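Local coordinates for putative Lipoprotein (Shewanella oneidensis, PDB 3U24) that is of unknown function but binds zinc and calcium ions and probably shares ancestry with zinc metallopeptidases, at residues D35-Q38 / W43-Y46; M104-T109 / E243-Q248; A442-R447 / D533-Y538. All coordinates share one frame; numbering follows the deposited sequence.

Contact 1: residues D35-Q38 / W43-Y46; sequences DLWQ and WALY. With ZN (zinc ion), chain H; EDO (1,2-ethanediol), chain X.
W37 holds its indole CG anti to the carbonyl carbon (chi1 -63°), whereas W43 turns its CG anti to the backbone N (chi1 -159°), and these two torsions bring the rings together at the junction of two consecutive helices. Helix 25-39 ends and helix 41-47 begins around S40, whose OG takes a hydrogen bond from W43 N, and the two backbones come close, with W37 CA only 5.3 Å from A44 CA. The small side chain of A44 is consistent with so close an approach: A44 CA lies over the six-membered ring of W37, in a CH-pi contact, and its CB presses on the same indole at CD2, 3.5 Å away. Beyond A44, W37 CZ3 lies 3.7 Å from W43 CG; the rings meet obliquely, their planes 57° apart. L36 packs over the same W43 face, its CD2 standing 4.2 Å from the centroid of the six-membered ring, while its CD1 touches W43 CZ3. The contact across the junction is apolar, with L36, W37 and A44 buried and W43 partly exposed, and the indole nitrogen of W37 is satisfied outside it by Y369 OH. L431 and F432 of helix 427-432 cover W37 and L36. D35, just before L36, takes no part in this packing: its OD1 coordinates a zinc ion at 2.3 Å together with two waters, while OD2 accepts a hydrogen bond from Q74 NE2.

Contact 2: residues M104-T109 / E243-Q248; sequences MAWDIT and EELYEQ
A helix-helix packing interface of this predominantly alpha-helical fold is bridged here by W106, on helix 88-111, which reaches across to Q248 and L245 near the start of helix 243-254. The backbones stay well apart, W106 CA and Q248 CA being separated by 8.9 Å, so the large indole spans most of the gap. With its CG anti to the backbone N, W106 is directed toward the other helix and presents its pyrrole edge to the glutamine. There W106 NE1 donates a nearly straight hydrogen bond to Q248 OE1, 2.8 Å long with an N-H...O angle of 160°. The acceptor sits in the plane of the ring, but the amide is turned at a right angle to it, and the donor approaches from above the carbonyl plane, 60° out of it. The bond thereby satisfies the polar nitrogen of a buried side chain and ties down the partly exposed glutamine. Farther round the ring, W106 CZ2 packs 3.8 Å from both Q248 CB and L245 O. F111, on the same helix, stacks with the indole, and F252 also packs against it at an inclined angle. This junction lies away from the known metal sites. Its apolar end is the contact of W106 CZ2 with L245 CD2, at 3.9 Å.

Contact 3: residues A442-R447 / D533-Y538; sequences AVYTER and DFREEY
The phenol of Y444 and the guanidinium of R535 stand almost perpendicular, their planes 80° apart, and meet through the tyrosine hydroxyl. Y444 OH sits at one edge of the guanidinium beside NH1, while E536 OE2 occupies another edge, in plane, between NE and NH2. Relative to the tyrosine ring, NH1 lies obliquely, 3.6 Å from Y444 CE1. R535 NH1 donates to Y444 OH at 2.8 Å, a bond of ordinary length but bent, with an N-H...O angle of 139°; the oxygen is tilted 27° from the guanidinium plane. The same hydroxyl also rests against the aliphatic part of the arginine, 3.2 Å from R535 CD. Extended as far as CD, the arginine chain then bends at chi3, which swings the flat group across the end of the tyrosine.

E536 fixes that group side-on: its OE2 takes hydrogen bonds from both R535 NE (3.0 Å) and R535 NH2 (3.1 Å) as part of a salt bridge. R535 NH2 makes a further salt bridge to E451 OE1, so the buried cation is bonded to two carboxylates as well as the phenol, which probably helps to offset its charge. The strongest polar partner of Y444 OH is H552 NE2, with R535 NH1 joining it at the same oxygen.

Within the two segments, Y444-R535 is the polar link between helices 435-451 and 523-542; E451, later on the first helix, adds its salt bridge, and Y528, I531 and Y532 of the second pack against it. E446 OE2 hydrogen-bonds H408 ND1, making this glutamate a second-shell residue to the zinc held by H408, H414 and E439, a site consistent with a relationship to the metallopeptidases. Helix 401-409 packs against 442-447, helix 459-485 covers E446 and R447, and helix 563-571 flanks F534 and Y538.

Overall arrangement
The three contacts follow one another along the chain, each closing before the next opens. Contacts 1 and 2 have centres about 23 Å apart and meet directly, W43 CZ3 lying 4.2 Å from the SE of selenomethionine M104; helix 61-79 packs against both. Contact 3 is remote, its centre about 35 Å from that of contact 1 and about 30 Å from that of contact 2, with no touch to either. Helix 459-485 reaches side chains of both contact 2 and contact 3. Contact 1 joins neighbouring helices, whereas the other two fasten helices distant in sequence, so the N-terminal part is linked through shared helices to the region around the H408, H414 and E439 zinc site.

Contact 1: residues D35-Q38 / W43-Y46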
loop_
_atom_site.group_PDB
_atom_site.type_symbol
_atom_site.label_atom_id
_atom_site.label_comp_id
_atom_site.label_asym_id
_atom_site.label_seq_id
_atom_site.Cartn_x
_atom_site.Cartn_y
_atom_site.Cartn_z
ATOM N N ASP A 35 11.066 15.852 -16.474
ATOM C CA ASP A 35 10.141 15.702 -17.555
ATOM C C ASP A 35 8.854 15.069 -17.103
ATOM O O ASP A 35 7.817 15.411 -17.624
ATOM C CB ASP A 35 10.737 14.856 -18.679
ATOM C CG ASP A 35 11.866 15.568 -19.386
ATOM O OD1 ASP A 35 11.933 16.798 -19.223
ATOM O OD2 ASP A 35 12.690 14.913 -20.089
ATOM N N LEU A 36 8.914 14.150 -16.147
ATOM C CA LEU A 36 7.709 13.512 -15.653
ATOM C C LEU A 36 6.839 14.564 -15.007
ATOM O O LEU A 36 5.660 14.569 -15.236
ATOM C CB LEU A 36 8.008 12.378 -14.675
ATOM C CG LEU A 36 6.823 11.538 -14.230
ATOM C CD1 LEU A 36 6.147 10.858 -15.404
ATOM C CD2 LEU A 36 7.260 10.557 -13.131
ATOM N N TRP A 37 7.432 15.477 -14.251
ATOM C CA TRP A 37 6.667 16.510 -13.588
ATOM C C TRP A 37 6.089 17.575 -14.510
ATOM O O TRP A 37 5.020 18.139 -14.215
ATOM C CB TRP A 37 7.484 17.177 -12.515
ATOM C CG TRP A 37 7.935 16.320 -11.363
ATOM C CD1 TRP A 37 8.956 16.624 -10.495
ATOM C CD2 TRP A 37 7.409 15.028 -10.903
ATOM N NE1 TRP A 37 9.078 15.661 -9.548
ATOM C CE2 TRP A 37 8.188 14.676 -9.736
ATOM C CE3 TRP A 37 6.394 14.169 -11.314
ATOM C CZ2 TRP A 37 7.988 13.499 -9.039
ATOM C CZ3 TRP A 37 6.183 12.977 -10.589
ATOM C CH2 TRP A 37 6.966 12.656 -9.482
ATOM N N GLN A 38 6.755 17.829 -15.619
ATOM C CA GLN A 38 6.247 18.707 -16.670
ATOM C C GLN A 38 5.048 18.087 -17.371
ATOM O O GLN A 38 4.145 18.796 -17.736
ATOM C CB GLN A 38 7.374 19.007 -17.672
ATOM C CG GLN A 38 6.981 19.706 -18.964
ATOM C CD GLN A 38 8.221 20.125 -19.792
ATOM O OE1 GLN A 38 8.675 19.384 -20.690
ATOM N NE2 GLN A 38 8.802 21.296 -19.460
ATOM N N TRP A 43 0.927 14.664 -10.358
ATOM C CA TRP A 43 1.797 13.627 -9.830
ATOM C C TRP A 43 2.925 14.250 -9.025
ATOM O O TRP A 43 3.285 13.778 -7.932
ATOM C CB TRP A 43 2.339 12.843 -10.984
ATOM C CG TRP A 43 2.845 11.458 -10.665
ATOM C CD1 TRP A 43 3.262 10.923 -9.430
ATOM C CD2 TRP A 43 3.078 10.391 -11.644
ATOM N NE1 TRP A 43 3.695 9.610 -9.581
ATOM C CE2 TRP A 43 3.609 9.240 -10.898
ATOM C CE3 TRP A 43 2.908 10.284 -13.018
ATOM C CZ2 TRP A 43 3.926 8.050 -11.532
ATOM C CZ3 TRP A 43 3.221 9.071 -13.639
ATOM C CH2 TRP A 43 3.720 7.984 -12.909
ATOM N N ALA A 44 3.472 15.347 -9.530
ATOM C CA ALA A 44 4.519 16.048 -8.810
ATOM C C ALA A 44 3.988 16.525 -7.433
ATOM O O ALA A 44 4.628 16.337 -6.388
ATOM C CB ALA A 44 5.019 17.230 -9.622
ATOM N N LEU A 45 2.822 17.161 -7.468
ATOM C CA LEU A 45 2.142 17.651 -6.283
ATOM C C LEU A 45 1.969 16.534 -5.252
ATOM O O LEU A 45 2.346 16.706 -4.130
ATOM C CB LEU A 45 0.748 18.219 -6.678
ATOM C CG LEU A 45 -0.241 18.629 -5.590
ATOM C CD1 LEU A 45 0.380 19.671 -4.654
ATOM C CD2 LEU A 45 -1.547 19.125 -6.258
ATOM N N TYR A 46 1.446 15.394 -5.664
ATOM C CA TYR A 46 1.306 14.281 -4.760
ATOM C C TYR A 46 2.634 13.787 -4.251
ATOM O O TYR A 46 2.684 13.280 -3.147
ATOM C CB TYR A 46 0.572 13.129 -5.408
ATOM C CG TYR A 46 -0.943 13.233 -5.355
ATOM C CD1 TYR A 46 -1.648 13.918 -6.323
ATOM C CD2 TYR A 46 -1.681 12.622 -4.335
ATOM C CE1 TYR A 46 -3.033 13.990 -6.308
ATOM C CE2 TYR A 46 -3.094 12.708 -4.312
ATOM C CZ TYR A 46 -3.744 13.393 -5.322
ATOM O OH TYR A 46 -5.109 13.514 -5.355
HETATM ZN ZN ZN H . 13.346 18.276 -20.259
HETATM C C1 EDO X . 2.840 22.419 -16.749
HETATM O O1 EDO X . 2.644 21.730 -17.982
HETATM C C2 EDO X . 4.114 21.909 -16.104
HETATM O O2 EDO X . 4.936 23.040 -15.784
HETATM O O HOH W 1 14.899 16.722 -21.556
HETATM O O HOH W 2 14.813 17.453 -18.638
#

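Contact 2: residues M104-T109 / E243-Q248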
loop_
_atom_site.group_PDB
_atom_site.type_symbol
_atom_site.label_atom_id
_atom_site.label_comp_id
_atom_site.label_asym_id
_atom_site.label_seq_id
_atom_site.Cartn_x
_atom_site.Cartn_y
_atom_site.Cartn_z
HETATM N N MSE A 104 2.987 2.470 -17.789
HETATM C CA MSE A 104 2.199 3.633 -18.267
HETATM C C MSE A 104 1.585 3.393 -19.641
HETATM O O MSE A 104 0.378 3.626 -19.838
HETATM C CB MSE A 104 3.000 4.941 -18.269
HETATM C CG MSE A 104 3.388 5.436 -16.854
HETATM SE SE MSE A 104 4.799 6.821 -16.831
HETATM C CE MSE A 104 3.816 8.152 -17.870
ATOM N N ALA A 105 2.401 2.932 -20.584
ATOM C CA ALA A 105 1.944 2.657 -21.929
ATOM C C ALA A 105 0.831 1.609 -21.907
ATOM O O ALA A 105 -0.199 1.752 -22.575
ATOM C CB ALA A 105 3.096 2.205 -22.823
ATOM N N TRP A 106 1.073 0.554 -21.145
ATOM C CA TRP A 106 0.167 -0.556 -21.061
ATOM C C TRP A 106 -1.137 -0.161 -20.419
ATOM O O TRP A 106 -2.153 -0.627 -20.864
ATOM C CB TRP A 106 0.820 -1.701 -20.305
ATOM C CG TRP A 106 -0.101 -2.845 -19.930
ATOM C CD1 TRP A 106 -0.411 -3.986 -20.685
ATOM C CD2 TRP A 106 -0.862 -2.990 -18.685
ATOM N NE1 TRP A 106 -1.269 -4.794 -19.987
ATOM C CE2 TRP A 106 -1.550 -4.268 -18.775
ATOM C CE3 TRP A 106 -0.964 -2.250 -17.508
ATOM C CZ2 TRP A 106 -2.356 -4.747 -17.738
ATOM C CZ3 TRP A 106 -1.785 -2.735 -16.455
ATOM C CH2 TRP A 106 -2.475 -3.953 -16.580
ATOM N N ASP A 107 -1.113 0.692 -19.390
ATOM C CA ASP A 107 -2.332 1.238 -18.808
ATOM C C ASP A 107 -3.197 1.956 -19.841
ATOM O O ASP A 107 -4.424 1.830 -19.818
ATOM C CB ASP A 107 -2.060 2.240 -17.657
ATOM C CG ASP A 107 -1.838 1.550 -16.284
ATOM O OD1 ASP A 107 -2.430 0.476 -16.047
ATOM O OD2 ASP A 107 -1.074 2.089 -15.425
ATOM N N ILE A 108 -2.549 2.721 -20.724
ATOM C CA ILE A 108 -3.262 3.472 -21.730
ATOM C C ILE A 108 -3.770 2.559 -22.833
ATOM O O ILE A 108 -4.898 2.708 -23.268
ATOM C CB ILE A 108 -2.419 4.620 -22.296
ATOM C CG1 ILE A 108 -2.275 5.719 -21.218
ATOM C CG2 ILE A 108 -3.003 5.140 -23.600
ATOM C CD1 ILE A 108 -1.104 6.633 -21.497
ATOM N N THR A 109 -2.964 1.610 -23.293
ATOM C CA THR A 109 -3.344 0.901 -24.511
ATOM C C THR A 109 -4.060 -0.431 -24.281
ATOM O O THR A 109 -4.669 -0.947 -25.201
ATOM C CB THR A 109 -2.109 0.691 -25.424
ATOM O OG1 THR A 109 -1.149 -0.109 -24.728
ATOM C CG2 THR A 109 -1.462 2.038 -25.774
ATOM N N GLU A 243 -7.468 -13.411 -16.449
ATOM C CA GLU A 243 -6.101 -13.910 -16.363
ATOM C C GLU A 243 -5.023 -13.076 -17.110
ATOM O O GLU A 243 -3.960 -12.797 -16.560
ATOM C CB GLU A 243 -6.032 -15.351 -16.856
ATOM C CG GLU A 243 -4.634 -15.981 -16.772
ATOM C CD GLU A 243 -4.702 -17.528 -16.800
ATOM O OE1 GLU A 243 -5.453 -18.079 -17.648
ATOM O OE2 GLU A 243 -4.044 -18.207 -15.976
ATOM N N GLU A 244 -5.283 -12.722 -18.361
ATOM C CA GLU A 244 -4.278 -12.053 -19.165
ATOM C C GLU A 244 -3.888 -10.706 -18.536
ATOM O O GLU A 244 -2.702 -10.420 -18.384
ATOM C CB GLU A 244 -4.700 -11.866 -20.627
ATOM C CG GLU A 244 -3.531 -11.332 -21.496
ATOM C CD GLU A 244 -3.727 -11.374 -23.022
ATOM O OE1 GLU A 244 -4.868 -11.160 -23.516
ATOM O OE2 GLU A 244 -2.706 -11.593 -23.752
ATOM N N LEU A 245 -4.874 -9.882 -18.206
ATOM C CA LEU A 245 -4.618 -8.581 -17.592
ATOM C C LEU A 245 -4.017 -8.713 -16.185
ATOM O O LEU A 245 -3.187 -7.894 -15.788
ATOM C CB LEU A 245 -5.867 -7.708 -17.582
ATOM C CG LEU A 245 -6.389 -7.258 -18.954
ATOM C CD1 LEU A 245 -7.737 -6.543 -18.803
ATOM C CD2 LEU A 245 -5.387 -6.361 -19.681
ATOM N N TYR A 246 -4.403 -9.770 -15.473
ATOM C CA TYR A 246 -3.998 -9.930 -14.092
ATOM C C TYR A 246 -2.517 -10.244 -14.058
ATOM O O TYR A 246 -1.770 -9.587 -13.344
ATOM C CB TYR A 246 -4.815 -11.003 -13.383
ATOM C CG TYR A 246 -4.615 -11.024 -11.883
ATOM C CD1 TYR A 246 -3.573 -11.742 -11.329
ATOM C CD2 TYR A 246 -5.473 -10.356 -11.037
ATOM C CE1 TYR A 246 -3.361 -11.797 -9.974
ATOM C CE2 TYR A 246 -5.284 -10.383 -9.676
ATOM C CZ TYR A 246 -4.206 -11.125 -9.145
ATOM O OH TYR A 246 -3.970 -11.203 -7.791
ATOM N N GLU A 247 -2.086 -11.193 -14.869
ATOM C CA GLU A 247 -0.671 -11.500 -14.979
ATOM C C GLU A 247 0.172 -10.302 -15.425
ATOM O O GLU A 247 1.263 -10.083 -14.883
ATOM C CB GLU A 247 -0.444 -12.648 -15.939
ATOM C CG GLU A 247 -0.964 -14.006 -15.445
ATOM C CD GLU A 247 -0.098 -14.615 -14.345
ATOM O OE1 GLU A 247 0.928 -13.999 -13.928
ATOM O OE2 GLU A 247 -0.452 -15.709 -13.854
ATOM N N GLN A 248 -0.307 -9.528 -16.403
ATOM C CA GLN A 248 0.460 -8.378 -16.868
ATOM C C GLN A 248 0.517 -7.371 -15.711
ATOM O O GLN A 248 1.600 -6.835 -15.416
ATOM C CB GLN A 248 -0.105 -7.738 -18.172
ATOM C CG GLN A 248 0.039 -8.591 -19.433
ATOM C CD GLN A 248 -0.816 -8.194 -20.698
ATOM O OE1 GLN A 248 -1.834 -7.492 -20.631
ATOM N NE2 GLN A 248 -0.401 -8.715 -21.854
#

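Contact 3: residues A442-R447 / D533-Y538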
loop_
_atom_site.group_PDB
_atom_site.type_symbol
_atom_site.label_atom_id
_atom_site.label_comp_id
_atom_site.label_asym_id
_atom_site.label_seq_id
_atom_site.Cartn_x
_atom_site.Cartn_y
_atom_site.Cartn_z
ATOM N N ALA A 442 8.763 -6.867 5.939
ATOM C CA ALA A 442 8.135 -6.771 7.239
ATOM C C ALA A 442 7.509 -8.095 7.621
ATOM O O ALA A 442 7.683 -8.514 8.751
ATOM C CB ALA A 442 7.108 -5.654 7.288
ATOM N N VAL A 443 6.825 -8.765 6.689
ATOM C CA VAL A 443 6.243 -10.123 6.943
ATOM C C VAL A 443 7.310 -11.180 7.244
ATOM O O VAL A 443 7.197 -11.972 8.182
ATOM C CB VAL A 443 5.333 -10.550 5.776
ATOM C CG1 VAL A 443 4.700 -11.949 5.975
ATOM C CG2 VAL A 443 4.260 -9.469 5.553
ATOM N N TYR A 444 8.387 -11.140 6.477
ATOM C CA TYR A 444 9.551 -12.030 6.687
ATOM C C TYR A 444 10.084 -11.866 8.099
ATOM O O TYR A 444 10.339 -12.869 8.802
ATOM C CB TYR A 444 10.625 -11.778 5.639
ATOM C CG TYR A 444 11.965 -12.312 6.024
ATOM C CD1 TYR A 444 12.268 -13.654 5.871
ATOM C CD2 TYR A 444 12.913 -11.494 6.621
ATOM C CE1 TYR A 444 13.514 -14.138 6.258
ATOM C CE2 TYR A 444 14.122 -11.982 7.017
ATOM C CZ TYR A 444 14.421 -13.307 6.842
ATOM O OH TYR A 444 15.662 -13.779 7.246
ATOM N N THR A 445 10.165 -10.631 8.593
ATOM C CA THR A 445 10.766 -10.470 9.928
ATOM C C THR A 445 9.983 -11.148 11.053
ATOM O O THR A 445 10.568 -11.622 12.029
ATOM C CB THR A 445 11.072 -9.013 10.308
ATOM O OG1 THR A 445 9.855 -8.277 10.386
ATOM C CG2 THR A 445 12.060 -8.398 9.339
ATOM N N GLU A 446 8.673 -11.227 10.898
ATOM C CA GLU A 446 7.856 -11.907 11.877
ATOM C C GLU A 446 8.291 -13.390 11.999
ATOM O O GLU A 446 8.546 -13.905 13.091
ATOM C CB GLU A 446 6.374 -11.809 11.498
ATOM C CG GLU A 446 5.898 -10.409 11.132
ATOM C CD GLU A 446 4.568 -10.394 10.379
ATOM O OE1 GLU A 446 4.017 -11.482 10.113
ATOM O OE2 GLU A 446 4.071 -9.292 10.046
ATOM N N ARG A 447 8.423 -14.046 10.864
ATOM C CA ARG A 447 8.788 -15.439 10.848
ATOM C C ARG A 447 10.218 -15.644 11.354
ATOM O O ARG A 447 10.478 -16.481 12.229
ATOM C CB ARG A 447 8.563 -15.982 9.437
ATOM C CG ARG A 447 9.216 -17.300 9.094
ATOM C CD ARG A 447 8.571 -18.492 9.723
ATOM N NE ARG A 447 7.225 -18.681 9.175
ATOM C CZ ARG A 447 6.533 -19.832 9.177
ATOM N NH1 ARG A 447 7.057 -20.960 9.703
ATOM N NH2 ARG A 447 5.309 -19.826 8.632
ATOM N N ASP A 533 12.412 -17.615 0.389
ATOM C CA ASP A 533 13.023 -18.568 -0.569
ATOM C C ASP A 533 14.428 -18.105 -1.002
ATOM O O ASP A 533 15.328 -18.898 -1.059
ATOM C CB ASP A 533 12.162 -18.781 -1.809
ATOM C CG ASP A 533 10.803 -19.432 -1.493
ATOM O OD1 ASP A 533 10.659 -20.060 -0.391
ATOM O OD2 ASP A 533 9.883 -19.298 -2.372
ATOM N N PHE A 534 14.620 -16.824 -1.281
ATOM C CA PHE A 534 15.975 -16.355 -1.555
ATOM C C PHE A 534 16.912 -16.610 -0.379
ATOM O O PHE A 534 18.027 -17.025 -0.579
ATOM C CB PHE A 534 16.013 -14.871 -1.933
ATOM C CG PHE A 534 17.410 -14.314 -2.099
ATOM C CD1 PHE A 534 18.372 -15.011 -2.834
ATOM C CD2 PHE A 534 17.745 -13.103 -1.549
ATOM C CE1 PHE A 534 19.646 -14.507 -2.987
ATOM C CE2 PHE A 534 19.006 -12.578 -1.714
ATOM C CZ PHE A 534 19.975 -13.285 -2.402
ATOM N N ARG A 535 16.452 -16.388 0.845
ATOM C CA ARG A 535 17.298 -16.660 1.982
ATOM C C ARG A 535 17.718 -18.122 2.007
ATOM O O ARG A 535 18.908 -18.424 2.173
ATOM C CB ARG A 535 16.667 -16.297 3.294
ATOM C CG ARG A 535 17.628 -16.577 4.421
ATOM C CD ARG A 535 16.994 -16.325 5.751
ATOM N NE ARG A 535 16.188 -17.446 6.185
ATOM C CZ ARG A 535 15.544 -17.493 7.334
ATOM N NH1 ARG A 535 15.550 -16.448 8.169
ATOM N NH2 ARG A 535 14.889 -18.590 7.650
ATOM N N GLU A 536 16.761 -19.025 1.842
ATOM C CA GLU A 536 17.101 -20.442 1.929
ATOM C C GLU A 536 18.042 -20.835 0.808
ATOM O O GLU A 536 18.899 -21.656 1.004
ATOM C CB GLU A 536 15.863 -21.319 1.955
ATOM C CG GLU A 536 14.964 -21.129 3.192
ATOM C CD GLU A 536 15.691 -21.307 4.540
ATOM O OE1 GLU A 536 16.125 -22.437 4.857
ATOM O OE2 GLU A 536 15.815 -20.305 5.295
ATOM N N GLU A 537 17.877 -20.236 -0.365
ATOM C CA GLU A 537 18.785 -20.434 -1.503
ATOM C C GLU A 537 20.208 -19.943 -1.208
ATOM O O GLU A 537 21.191 -20.553 -1.599
ATOM C CB GLU A 537 18.225 -19.699 -2.727
ATOM C CG GLU A 537 19.169 -19.660 -3.916
ATOM C CD GLU A 537 18.595 -18.924 -5.109
ATOM O OE1 GLU A 537 17.739 -18.039 -4.948
ATOM O OE2 GLU A 537 19.023 -19.222 -6.237
ATOM N N TYR A 538 20.307 -18.836 -0.501
ATOM C CA TYR A 538 21.593 -18.292 -0.136
ATOM C C TYR A 538 22.271 -19.126 0.956
ATOM O O TYR A 538 23.498 -19.288 0.938
ATOM C CB TYR A 538 21.401 -16.879 0.342
ATOM C CG TYR A 538 22.596 -15.993 0.278
ATOM C CD1 TYR A 538 22.922 -15.356 -0.890
ATOM C CD2 TYR A 538 23.341 -15.709 1.412
ATOM C CE1 TYR A 538 23.993 -14.501 -0.956
ATOM C CE2 TYR A 538 24.405 -14.839 1.362
ATOM C CZ TYR A 538 24.715 -14.244 0.167
ATOM O OH TYR A 538 25.756 -13.378 0.070
#